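Hypothetical protein (Pyrococcus furiosus, PDB 1YB3) is of unknown function, a DUF3201-family protein of a hyperthermophilic archaeon that folds as one chain with helices packed on a seven-stranded antiparallel sheet. Local coordinates at residues Arg20-Asp24 / Gly152-Glu156; Met61-Ala67 / Ala78-Tyr84; Val70-Gly74 / Phe85-Phe89; Phe106-Phe110 / Phe121-Glu125. One frame throughout, in Å; residues are numbered along the deposited sequence.

Interaction 1 of 4, residues Arg20-Asp24 / Gly152-Glu156; sequences RIWGD and GFDKE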
# COMPACT_ATOMS: atom_id res chain seq x y z
N ARG A 20 -15.21 -9.36 8.62
CA ARG A 20 -15.14 -8.15 7.77
C ARG A 20 -13.82 -8.05 7.02
O ARG A 20 -13.82 -7.81 5.81
CB ARG A 20 -15.39 -6.88 8.61
CG ARG A 20 -15.29 -5.57 7.82
CD ARG A 20 -15.79 -4.35 8.60
NE ARG A 20 -14.90 -3.95 9.69
CZ ARG A 20 -14.88 -2.74 10.26
NH1 ARG A 20 -15.69 -1.78 9.82
NH2 ARG A 20 -14.04 -2.49 11.25
N ILE A 21 -12.70 -8.25 7.72
CA ILE A 21 -11.36 -8.20 7.09
C ILE A 21 -11.26 -9.20 5.94
O ILE A 21 -10.93 -8.84 4.79
CB ILE A 21 -10.23 -8.44 8.15
CG1 ILE A 21 -10.13 -7.27 9.14
CG2 ILE A 21 -8.86 -8.74 7.48
CD1 ILE A 21 -9.30 -7.61 10.39
N TRP A 22 -11.56 -10.47 6.22
CA TRP A 22 -11.43 -11.49 5.19
C TRP A 22 -12.52 -11.40 4.11
O TRP A 22 -12.21 -11.47 2.92
CB TRP A 22 -11.29 -12.90 5.80
CG TRP A 22 -9.86 -13.24 6.10
CD1 TRP A 22 -8.99 -13.91 5.28
CD2 TRP A 22 -9.12 -12.92 7.29
NE1 TRP A 22 -7.77 -14.02 5.88
CE2 TRP A 22 -7.81 -13.42 7.11
CE3 TRP A 22 -9.43 -12.25 8.48
CZ2 TRP A 22 -6.82 -13.29 8.09
CZ3 TRP A 22 -8.44 -12.12 9.45
CH2 TRP A 22 -7.15 -12.64 9.25
N GLY A 23 -13.78 -11.19 4.52
CA GLY A 23 -14.91 -11.08 3.58
C GLY A 23 -14.72 -9.92 2.61
O GLY A 23 -14.94 -10.06 1.41
N ASP A 24 -14.26 -8.78 3.14
CA ASP A 24 -14.02 -7.60 2.31
C ASP A 24 -12.94 -7.83 1.25
O ASP A 24 -13.06 -7.30 0.13
CB ASP A 24 -13.66 -6.38 3.16
CG ASP A 24 -14.87 -5.74 3.85
OD1 ASP A 24 -15.99 -6.30 3.80
OD2 ASP A 24 -14.69 -4.66 4.45
N GLY A 152 -8.60 2.71 5.76
CA GLY A 152 -9.70 2.20 6.62
C GLY A 152 -10.61 1.25 5.83
O GLY A 152 -10.20 0.71 4.80
N PHE A 153 -11.85 1.07 6.28
CA PHE A 153 -12.73 0.09 5.63
C PHE A 153 -13.69 0.73 4.63
O PHE A 153 -14.90 0.43 4.59
CB PHE A 153 -13.47 -0.77 6.68
CG PHE A 153 -12.57 -1.74 7.40
CD1 PHE A 153 -12.21 -2.95 6.80
CD2 PHE A 153 -12.05 -1.43 8.65
CE1 PHE A 153 -11.35 -3.86 7.45
CE2 PHE A 153 -11.18 -2.34 9.32
CZ PHE A 153 -10.85 -3.54 8.71
N ASP A 154 -13.13 1.62 3.82
CA ASP A 154 -13.92 2.40 2.85
C ASP A 154 -13.73 1.80 1.46
O ASP A 154 -12.72 2.06 0.77
CB ASP A 154 -13.51 3.87 2.91
CG ASP A 154 -14.43 4.78 2.10
OD1 ASP A 154 -14.98 4.32 1.08
OD2 ASP A 154 -14.59 5.95 2.50
N LYS A 155 -14.71 1.01 1.04
CA LYS A 155 -14.68 0.32 -0.27
C LYS A 155 -14.64 1.30 -1.45
O LYS A 155 -13.86 1.13 -2.38
CB LYS A 155 -15.90 -0.62 -0.40
CG LYS A 155 -16.04 -1.62 0.75
CD LYS A 155 -17.33 -2.46 0.62
CE LYS A 155 -17.45 -3.44 1.78
NZ LYS A 155 -18.57 -4.42 1.58
N GLU A 156 -15.44 2.35 -1.38
CA GLU A 156 -15.42 3.37 -2.44
C GLU A 156 -14.03 3.96 -2.61
O GLU A 156 -13.58 4.18 -3.74
CB GLU A 156 -16.43 4.49 -2.12
CG GLU A 156 -16.65 5.53 -3.27
CD GLU A 156 -15.65 6.74 -3.25
OE1 GLU A 156 -14.89 6.89 -2.27
OE2 GLU A 156 -15.63 7.54 -4.23
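Interaction 1 is a cation-pi and side-chain packing contact between helix 11-35, near the start of the chain, and the loop that leads from strand 144-150 into helix 155-171. Phe153 in that loop is its centre, with its CA-CB bond directed toward the helix. The guanidinium of Arg20 lies flat on the ring: CZ of Arg20 is 3.9 Å from the centroid of the Phe153 ring and the two planes meet at only 17°, while NH2 of Arg20 comes to 3.4 Å from CD2 of Phe153. With chi1 and chi2 both t, the Arg20 side chain reaches out from the helix across to Phe153, and chi3 (p) turns the guanidinium over the ring. One turn of helix holds all three partners of the ring: Arg20 covers a face, Ile21 CG1 meets Phe153 CZ at its edge at 3.8 Å, and the Asp24 OD2 carboxylate oxygen stands 3.8 Å from Phe153 CD1. Further along, Asp24 OD1 makes a long salt bridge of 3.9 Å to Lys155 NZ, whose stronger partner is Glu27, one turn on in the same helix. Asp154 is the N-cap of helix 155-171, its OD1 accepting from the backbone of Glu157. The arrangement is thus a helix docked against a strand-to-helix connection, with Phe153 of that connection lying just before the N-cap.

Interaction 2 of 4, residues Met61-Ala67 / Ala78-Tyr84; sequences MKYPHPA and ATPQGFY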
# COMPACT_ATOMS: atom_id res chain seq x y z
N MSE A 61 2.71 -8.31 13.09
CA MSE A 61 1.55 -9.19 13.10
C MSE A 61 2.03 -10.61 12.90
O MSE A 61 2.36 -11.00 11.79
CB MSE A 61 0.57 -8.81 11.99
CG MSE A 61 0.10 -7.39 12.05
SE MSE A 61 -1.12 -6.91 10.56
CE MSE A 61 0.24 -6.64 9.16
N LYS A 62 2.06 -11.41 13.97
CA LYS A 62 2.42 -12.82 13.83
C LYS A 62 1.25 -13.64 13.24
O LYS A 62 1.42 -14.79 12.81
CB LYS A 62 2.88 -13.41 15.17
CG LYS A 62 3.86 -12.55 15.94
CD LYS A 62 5.31 -12.79 15.54
CE LYS A 62 6.25 -12.20 16.58
NZ LYS A 62 7.60 -12.84 16.57
N TYR A 63 0.07 -13.04 13.25
CA TYR A 63 -1.10 -13.60 12.59
C TYR A 63 -1.14 -13.24 11.08
O TYR A 63 -0.52 -12.27 10.68
CB TYR A 63 -2.34 -13.07 13.28
CG TYR A 63 -2.45 -11.56 13.36
CD1 TYR A 63 -3.15 -10.83 12.38
CD2 TYR A 63 -1.89 -10.85 14.44
CE1 TYR A 63 -3.28 -9.45 12.48
CE2 TYR A 63 -2.01 -9.46 14.54
CZ TYR A 63 -2.71 -8.77 13.54
OH TYR A 63 -2.83 -7.40 13.65
N PRO A 64 -1.87 -14.03 10.27
CA PRO A 64 -1.93 -13.75 8.83
C PRO A 64 -2.92 -12.64 8.56
O PRO A 64 -3.86 -12.41 9.32
CB PRO A 64 -2.47 -15.04 8.25
CG PRO A 64 -3.38 -15.57 9.34
CD PRO A 64 -2.62 -15.25 10.60
N HIS A 65 -2.73 -11.94 7.45
CA HIS A 65 -3.76 -11.06 6.96
C HIS A 65 -3.88 -11.32 5.46
O HIS A 65 -2.90 -11.79 4.86
CB HIS A 65 -3.43 -9.60 7.27
CG HIS A 65 -2.38 -9.01 6.39
ND1 HIS A 65 -1.05 -8.95 6.75
CD2 HIS A 65 -2.46 -8.43 5.16
CE1 HIS A 65 -0.36 -8.37 5.79
NE2 HIS A 65 -1.19 -8.04 4.82
N PRO A 66 -5.07 -11.04 4.86
CA PRO A 66 -5.28 -11.35 3.43
C PRO A 66 -4.70 -10.29 2.48
O PRO A 66 -4.74 -9.10 2.78
CB PRO A 66 -6.80 -11.44 3.31
CG PRO A 66 -7.31 -10.43 4.35
CD PRO A 66 -6.28 -10.46 5.49
N ALA A 67 -4.14 -10.74 1.36
CA ALA A 67 -3.66 -9.80 0.33
C ALA A 67 -3.65 -10.51 -1.01
O ALA A 67 -3.51 -11.72 -1.07
CB ALA A 67 -2.26 -9.26 0.68
N ALA A 78 -5.93 -6.27 3.46
CA ALA A 78 -6.56 -5.64 4.61
C ALA A 78 -5.87 -6.15 5.85
O ALA A 78 -5.37 -7.29 5.87
CB ALA A 78 -8.05 -5.97 4.68
N THR A 79 -5.80 -5.28 6.84
CA THR A 79 -5.31 -5.63 8.19
C THR A 79 -6.41 -5.15 9.14
O THR A 79 -7.41 -4.58 8.71
CB THR A 79 -4.03 -4.84 8.53
OG1 THR A 79 -4.38 -3.46 8.65
CG2 THR A 79 -2.92 -5.01 7.44
N PRO A 80 -6.24 -5.36 10.46
CA PRO A 80 -7.27 -4.81 11.36
C PRO A 80 -7.49 -3.29 11.26
O PRO A 80 -8.50 -2.77 11.74
CB PRO A 80 -6.74 -5.20 12.75
CG PRO A 80 -5.92 -6.45 12.50
CD PRO A 80 -5.22 -6.13 11.19
N GLN A 81 -6.55 -2.59 10.62
CA GLN A 81 -6.70 -1.13 10.37
C GLN A 81 -7.62 -0.81 9.19
O GLN A 81 -8.21 0.29 9.12
CB GLN A 81 -5.35 -0.48 10.11
CG GLN A 81 -4.51 -0.22 11.35
CD GLN A 81 -3.19 0.49 11.03
OE1 GLN A 81 -2.58 0.26 9.99
NE2 GLN A 81 -2.77 1.36 11.92
N GLY A 82 -7.75 -1.77 8.28
CA GLY A 82 -8.54 -1.57 7.06
C GLY A 82 -7.79 -1.96 5.79
O GLY A 82 -6.80 -2.69 5.83
N PHE A 83 -8.30 -1.47 4.65
CA PHE A 83 -7.71 -1.76 3.35
C PHE A 83 -6.37 -1.01 3.15
O PHE A 83 -6.15 0.09 3.69
CB PHE A 83 -8.60 -1.25 2.22
CG PHE A 83 -9.92 -1.93 2.08
CD1 PHE A 83 -10.02 -3.25 1.62
CD2 PHE A 83 -11.10 -1.22 2.33
CE1 PHE A 83 -11.26 -3.86 1.44
CE2 PHE A 83 -12.35 -1.81 2.15
CZ PHE A 83 -12.44 -3.13 1.71
N TYR A 84 -5.52 -1.58 2.32
CA TYR A 84 -4.35 -0.87 1.81
C TYR A 84 -4.04 -1.37 0.40
O TYR A 84 -4.49 -2.44 -0.02
CB TYR A 84 -3.14 -1.07 2.72
CG TYR A 84 -2.61 -2.49 2.66
CD1 TYR A 84 -1.64 -2.84 1.73
CD2 TYR A 84 -3.14 -3.50 3.48
CE1 TYR A 84 -1.16 -4.17 1.63
CE2 TYR A 84 -2.67 -4.82 3.39
CZ TYR A 84 -1.69 -5.13 2.47
OH TYR A 84 -1.23 -6.44 2.37
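Two direct hydrogen bonds join residues 61-67 to residues 78-84, one from the backbone and one between side chains. Ala78 N donates to Pro66 O at 3.1 Å, while Pro66, lacking an amide hydrogen, cannot donate in return. The second bond links His65 NE2 to Tyr84 OH at 2.9 Å, and either group could be the donor. It spans the intervening strand, since strands 65-71 and 74-79 form a beta hairpin and strand 82-90 follows on the far side of 74-79 in this antiparallel meander; the axes of 65-67 and 82-84 accordingly stay 9.4 Å apart at closest. Within residues 78-84 the type I turn from Thr79 to Gly82 satisfies its own groups: Thr79 N donates to Gly82 O (3.0 Å), Gly82 N to Thr79 O (2.9 Å), and Thr79 OG1 accepts from Gln81 N (3.1 Å) in an ST turn. Ala78 O, by contrast, is buried without a hydrogen-bonding partner, with His65 CD2 3.2 Å away. Thr79 CG2 sits over the face of the His65 imidazole, 4.2 Å from its centroid, a CH-pi contact. Around the turn, the selenium SE of selenomethionine Met61 packs on Pro80 CD at 4.2 Å, and Tyr63 CE1 approaches Pro80 CG at 4.0 Å.

Interaction 3 of 4, residues Val70-Gly74 / Phe85-Phe89; sequences VKPGG and FVFAF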
# COMPACT_ATOMS: atom_id res chain seq x y z
N VAL A 70 -1.36 -7.55 -7.64
CA VAL A 70 -1.78 -6.87 -8.87
C VAL A 70 -0.48 -6.55 -9.61
O VAL A 70 0.29 -5.72 -9.17
CB VAL A 70 -2.56 -5.56 -8.60
CG1 VAL A 70 -3.02 -4.91 -9.94
CG2 VAL A 70 -3.77 -5.79 -7.66
N LYS A 71 -0.23 -7.25 -10.71
CA LYS A 71 1.05 -7.10 -11.42
C LYS A 71 1.00 -5.86 -12.31
O LYS A 71 -0.05 -5.55 -12.85
CB LYS A 71 1.32 -8.34 -12.26
CG LYS A 71 1.34 -9.63 -11.44
CD LYS A 71 1.90 -10.76 -12.28
CE LYS A 71 2.07 -12.00 -11.43
NZ LYS A 71 2.92 -12.99 -12.16
N PRO A 72 2.13 -5.15 -12.46
CA PRO A 72 3.44 -5.42 -11.90
C PRO A 72 3.66 -4.70 -10.57
O PRO A 72 3.42 -3.49 -10.45
CB PRO A 72 4.39 -4.87 -12.98
CG PRO A 72 3.64 -3.68 -13.54
CD PRO A 72 2.15 -3.95 -13.33
N GLY A 73 4.10 -5.46 -9.56
CA GLY A 73 4.65 -4.84 -8.35
C GLY A 73 3.63 -4.36 -7.33
O GLY A 73 3.99 -3.69 -6.35
N GLY A 74 2.37 -4.75 -7.53
CA GLY A 74 1.29 -4.30 -6.65
C GLY A 74 0.74 -5.38 -5.71
O GLY A 74 0.84 -6.58 -6.02
N PHE A 85 -3.28 -0.56 -0.35
CA PHE A 85 -2.61 -1.08 -1.52
C PHE A 85 -1.21 -0.52 -1.53
O PHE A 85 -0.92 0.49 -0.89
CB PHE A 85 -3.38 -0.77 -2.82
CG PHE A 85 -3.45 0.71 -3.15
CD1 PHE A 85 -2.46 1.30 -3.92
CD2 PHE A 85 -4.52 1.48 -2.70
CE1 PHE A 85 -2.51 2.67 -4.24
CE2 PHE A 85 -4.57 2.87 -2.99
CZ PHE A 85 -3.55 3.45 -3.76
N VAL A 86 -0.33 -1.23 -2.23
CA VAL A 86 1.07 -0.83 -2.32
C VAL A 86 1.59 -1.21 -3.69
O VAL A 86 1.27 -2.29 -4.19
CB VAL A 86 1.93 -1.48 -1.18
CG1 VAL A 86 1.75 -2.98 -1.14
CG2 VAL A 86 3.42 -1.07 -1.28
N PHE A 87 2.39 -0.32 -4.31
CA PHE A 87 3.10 -0.66 -5.53
C PHE A 87 4.58 -0.42 -5.33
O PHE A 87 4.96 0.58 -4.72
CB PHE A 87 2.62 0.21 -6.69
CG PHE A 87 1.35 -0.29 -7.33
CD1 PHE A 87 1.41 -1.18 -8.39
CD2 PHE A 87 0.12 0.14 -6.88
CE1 PHE A 87 0.26 -1.67 -8.99
CE2 PHE A 87 -1.07 -0.34 -7.49
CZ PHE A 87 -0.98 -1.23 -8.54
N ALA A 88 5.38 -1.33 -5.88
CA ALA A 88 6.84 -1.25 -5.81
C ALA A 88 7.36 -0.90 -7.19
O ALA A 88 6.94 -1.50 -8.19
CB ALA A 88 7.43 -2.58 -5.36
N PHE A 89 8.32 0.03 -7.24
CA PHE A 89 8.96 0.41 -8.49
C PHE A 89 10.49 0.45 -8.32
O PHE A 89 10.97 0.85 -7.24
CB PHE A 89 8.48 1.78 -8.96
CG PHE A 89 6.99 1.88 -9.19
CD1 PHE A 89 6.39 1.19 -10.25
CD2 PHE A 89 6.19 2.68 -8.37
CE1 PHE A 89 5.00 1.29 -10.46
CE2 PHE A 89 4.82 2.78 -8.60
CZ PHE A 89 4.23 2.08 -9.65
O HOH W 1 5.86 -2.04 -10.66
O HOH W 2 3.78 -4.61 -3.92
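Val86 is the first residue of 85-89 to meet the turn at 70-74: its O receives a CA-H...O contact from Gly74 CA at 3.2 Å and a weak bond from a water that also donates to Gly73 O. Phe87 pairs with Gly74 as an antiparallel non-hydrogen-bonded pair, CA to CA 4.2 Å, and folds its ring back over the glycine. Gly74 CA lies 3.9 Å from the Phe87 ring centroid in a CH-pi contact, where a side chain on Gly74 would strike Phe87 CE1; Val70 CG1 reaches Phe87 CZ at 4.4 Å. On the ring's surroundings, Phe165 of helix 155-171 adds a further aromatic neighbour. Ala88 N then donates to Gly73 O at 2.8 Å, and Ala88 O is bridged to Pro72 O by a second water, with distances of 2.7 and 2.8 Å to Ala88 O and Pro72 O. A cis peptide before Pro72 and a positive phi at Gly73 shape this tight link between strands 65-71 and 74-79, a beta-hairpin turn flanked by the next strand of an antiparallel meander.

Interaction 4 of 4, residues Phe106-Phe110 / Phe121-Glu125; sequences FEKLF and FYNFE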
# COMPACT_ATOMS: atom_id res chain seq x y z
N PHE A 106 -2.11 11.58 -1.91
CA PHE A 106 -2.70 10.59 -0.99
C PHE A 106 -2.52 10.98 0.47
O PHE A 106 -1.51 11.59 0.83
CB PHE A 106 -2.11 9.19 -1.27
CG PHE A 106 -2.34 8.76 -2.68
CD1 PHE A 106 -3.59 8.27 -3.08
CD2 PHE A 106 -1.34 8.91 -3.65
CE1 PHE A 106 -3.84 7.91 -4.41
CE2 PHE A 106 -1.58 8.55 -4.99
CZ PHE A 106 -2.84 8.06 -5.37
N GLU A 107 -3.52 10.64 1.28
CA GLU A 107 -3.53 11.01 2.69
C GLU A 107 -2.64 10.10 3.56
O GLU A 107 -1.60 10.55 4.04
CB GLU A 107 -4.96 11.06 3.24
CG GLU A 107 -5.04 11.43 4.70
CD GLU A 107 -6.46 11.48 5.22
OE1 GLU A 107 -7.27 12.25 4.65
OE2 GLU A 107 -6.78 10.76 6.21
N LYS A 108 -3.03 8.83 3.74
CA LYS A 108 -2.31 7.90 4.64
C LYS A 108 -1.27 7.13 3.85
O LYS A 108 -1.43 5.92 3.60
CB LYS A 108 -3.30 6.95 5.35
CG LYS A 108 -4.34 7.68 6.19
CD LYS A 108 -5.21 6.72 6.97
CE LYS A 108 -6.44 7.43 7.52
NZ LYS A 108 -7.35 6.48 8.23
N LEU A 109 -0.23 7.85 3.44
CA LEU A 109 0.84 7.34 2.59
C LEU A 109 2.10 7.01 3.36
O LEU A 109 2.53 7.76 4.24
CB LEU A 109 1.18 8.40 1.53
CG LEU A 109 2.37 8.16 0.60
CD1 LEU A 109 2.04 7.05 -0.39
CD2 LEU A 109 2.71 9.45 -0.13
N PHE A 110 2.69 5.88 2.99
CA PHE A 110 4.02 5.48 3.45
C PHE A 110 4.88 5.19 2.23
O PHE A 110 4.42 4.58 1.26
CB PHE A 110 3.95 4.21 4.32
CG PHE A 110 3.11 4.34 5.57
CD1 PHE A 110 3.72 4.59 6.80
CD2 PHE A 110 1.73 4.22 5.53
CE1 PHE A 110 2.94 4.71 7.98
CE2 PHE A 110 0.94 4.33 6.68
CZ PHE A 110 1.56 4.59 7.92
N PHE A 121 11.11 5.99 4.13
CA PHE A 121 11.47 7.24 3.47
C PHE A 121 10.48 8.38 3.78
O PHE A 121 10.89 9.54 3.91
CB PHE A 121 11.58 7.04 1.95
CG PHE A 121 12.64 6.06 1.55
CD1 PHE A 121 14.00 6.39 1.66
CD2 PHE A 121 12.29 4.81 1.04
CE1 PHE A 121 14.98 5.48 1.28
CE2 PHE A 121 13.28 3.89 0.66
CZ PHE A 121 14.62 4.24 0.76
N TYR A 122 9.20 8.02 3.89
CA TYR A 122 8.14 8.97 4.19
C TYR A 122 7.09 8.24 5.03
O TYR A 122 6.71 7.10 4.72
CB TYR A 122 7.51 9.51 2.90
CG TYR A 122 6.33 10.44 3.10
CD1 TYR A 122 6.52 11.83 3.25
CD2 TYR A 122 5.02 9.95 3.10
CE1 TYR A 122 5.42 12.69 3.42
CE2 TYR A 122 3.93 10.79 3.28
CZ TYR A 122 4.13 12.16 3.43
OH TYR A 122 3.03 12.98 3.59
N ASN A 123 6.65 8.90 6.09
CA ASN A 123 5.55 8.46 6.94
C ASN A 123 4.63 9.66 7.11
O ASN A 123 5.07 10.69 7.63
CB ASN A 123 6.09 7.99 8.31
CG ASN A 123 5.02 7.34 9.17
OD1 ASN A 123 3.90 7.79 9.22
ND2 ASN A 123 5.40 6.28 9.89
N PHE A 124 3.38 9.53 6.67
CA PHE A 124 2.44 10.67 6.66
C PHE A 124 2.13 11.20 8.07
O PHE A 124 1.66 12.33 8.22
CB PHE A 124 1.13 10.28 5.98
CG PHE A 124 0.18 9.54 6.88
CD1 PHE A 124 -0.87 10.22 7.52
CD2 PHE A 124 0.30 8.16 7.07
CE1 PHE A 124 -1.78 9.53 8.35
CE2 PHE A 124 -0.60 7.45 7.89
CZ PHE A 124 -1.64 8.15 8.53
N GLU A 125 2.35 10.37 9.08
CA GLU A 125 2.10 10.77 10.47
C GLU A 125 3.16 11.75 10.98
O GLU A 125 2.89 12.53 11.90
CB GLU A 125 2.00 9.56 11.38
CG GLU A 125 0.82 8.67 11.06
CD GLU A 125 0.09 8.22 12.29
OE1 GLU A 125 0.74 8.06 13.35
OE2 GLU A 125 -1.15 8.03 12.20
O HOH W 3 0.75 12.36 1.99
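Aromatic contacts dominate between residues 106-110 and 121-125. Phe124 presents its edge to the face of Phe110 in an offset edge-to-face pair, centroids 5.4 Å apart and planes at 89°, with Phe110 CZ and Phe124 CE2 in contact at 3.6 Å. A face of the Phe124 ring is covered by the backbone of Lys108, whose CA stands 3.6 Å from the ring centroid in a CH-pi contact. In an aliphatic-to-aromatic contact, Leu109 CD2 touches Tyr122 CE2 at 3.9 Å. The backbones belong to the beta hairpin of strands 108-112 and 120-123, the latter an outermost strand of the seven-stranded sheet, and Phe110 and Asn123 form an antiparallel non-hydrogen-bonded pair, CA to CA 4.8 Å. Phe121 and Tyr122 both face Ile111 in a classic beta bulge. Hydrogen bonding between the segments is sparse: Phe124 N gives a weak bond to Leu109 O (3.1 Å), supplemented by a CA-H...O contact from Phe110 CA to Tyr122 O at 3.4 Å. Asn123 OD1 instead accepts from Glu125 N at 3.0 Å, an Asx turn that follows the strand. One water completes the polar set, donating to Phe106 O (2.7 Å) and accepting from Tyr122 OH (2.9 Å).

Interactions 2, 3 and 4 belong to the seven-stranded sheet, whereas interaction 1 sets a helix against a loop. Interactions 2 and 3 share strands 65-71 and 82-90 but lie about 17 Å apart between centres: the first is largely buried, with a His-Tyr bond, the second a partly exposed turn that relies on glycines and bridging waters. Interaction 4, across the chain's centre from interaction 3, relies mainly on aromatic packing at the sheet's margin, with one bridging water. Interaction 1, the only one with a salt bridge and cation-pi contact between its segments, touches interaction 2, where Phe153 CZ packs on Gly82 CA at 3.5 Å and Gly152 O probably accepts from Phe83 N at 2.9 Å.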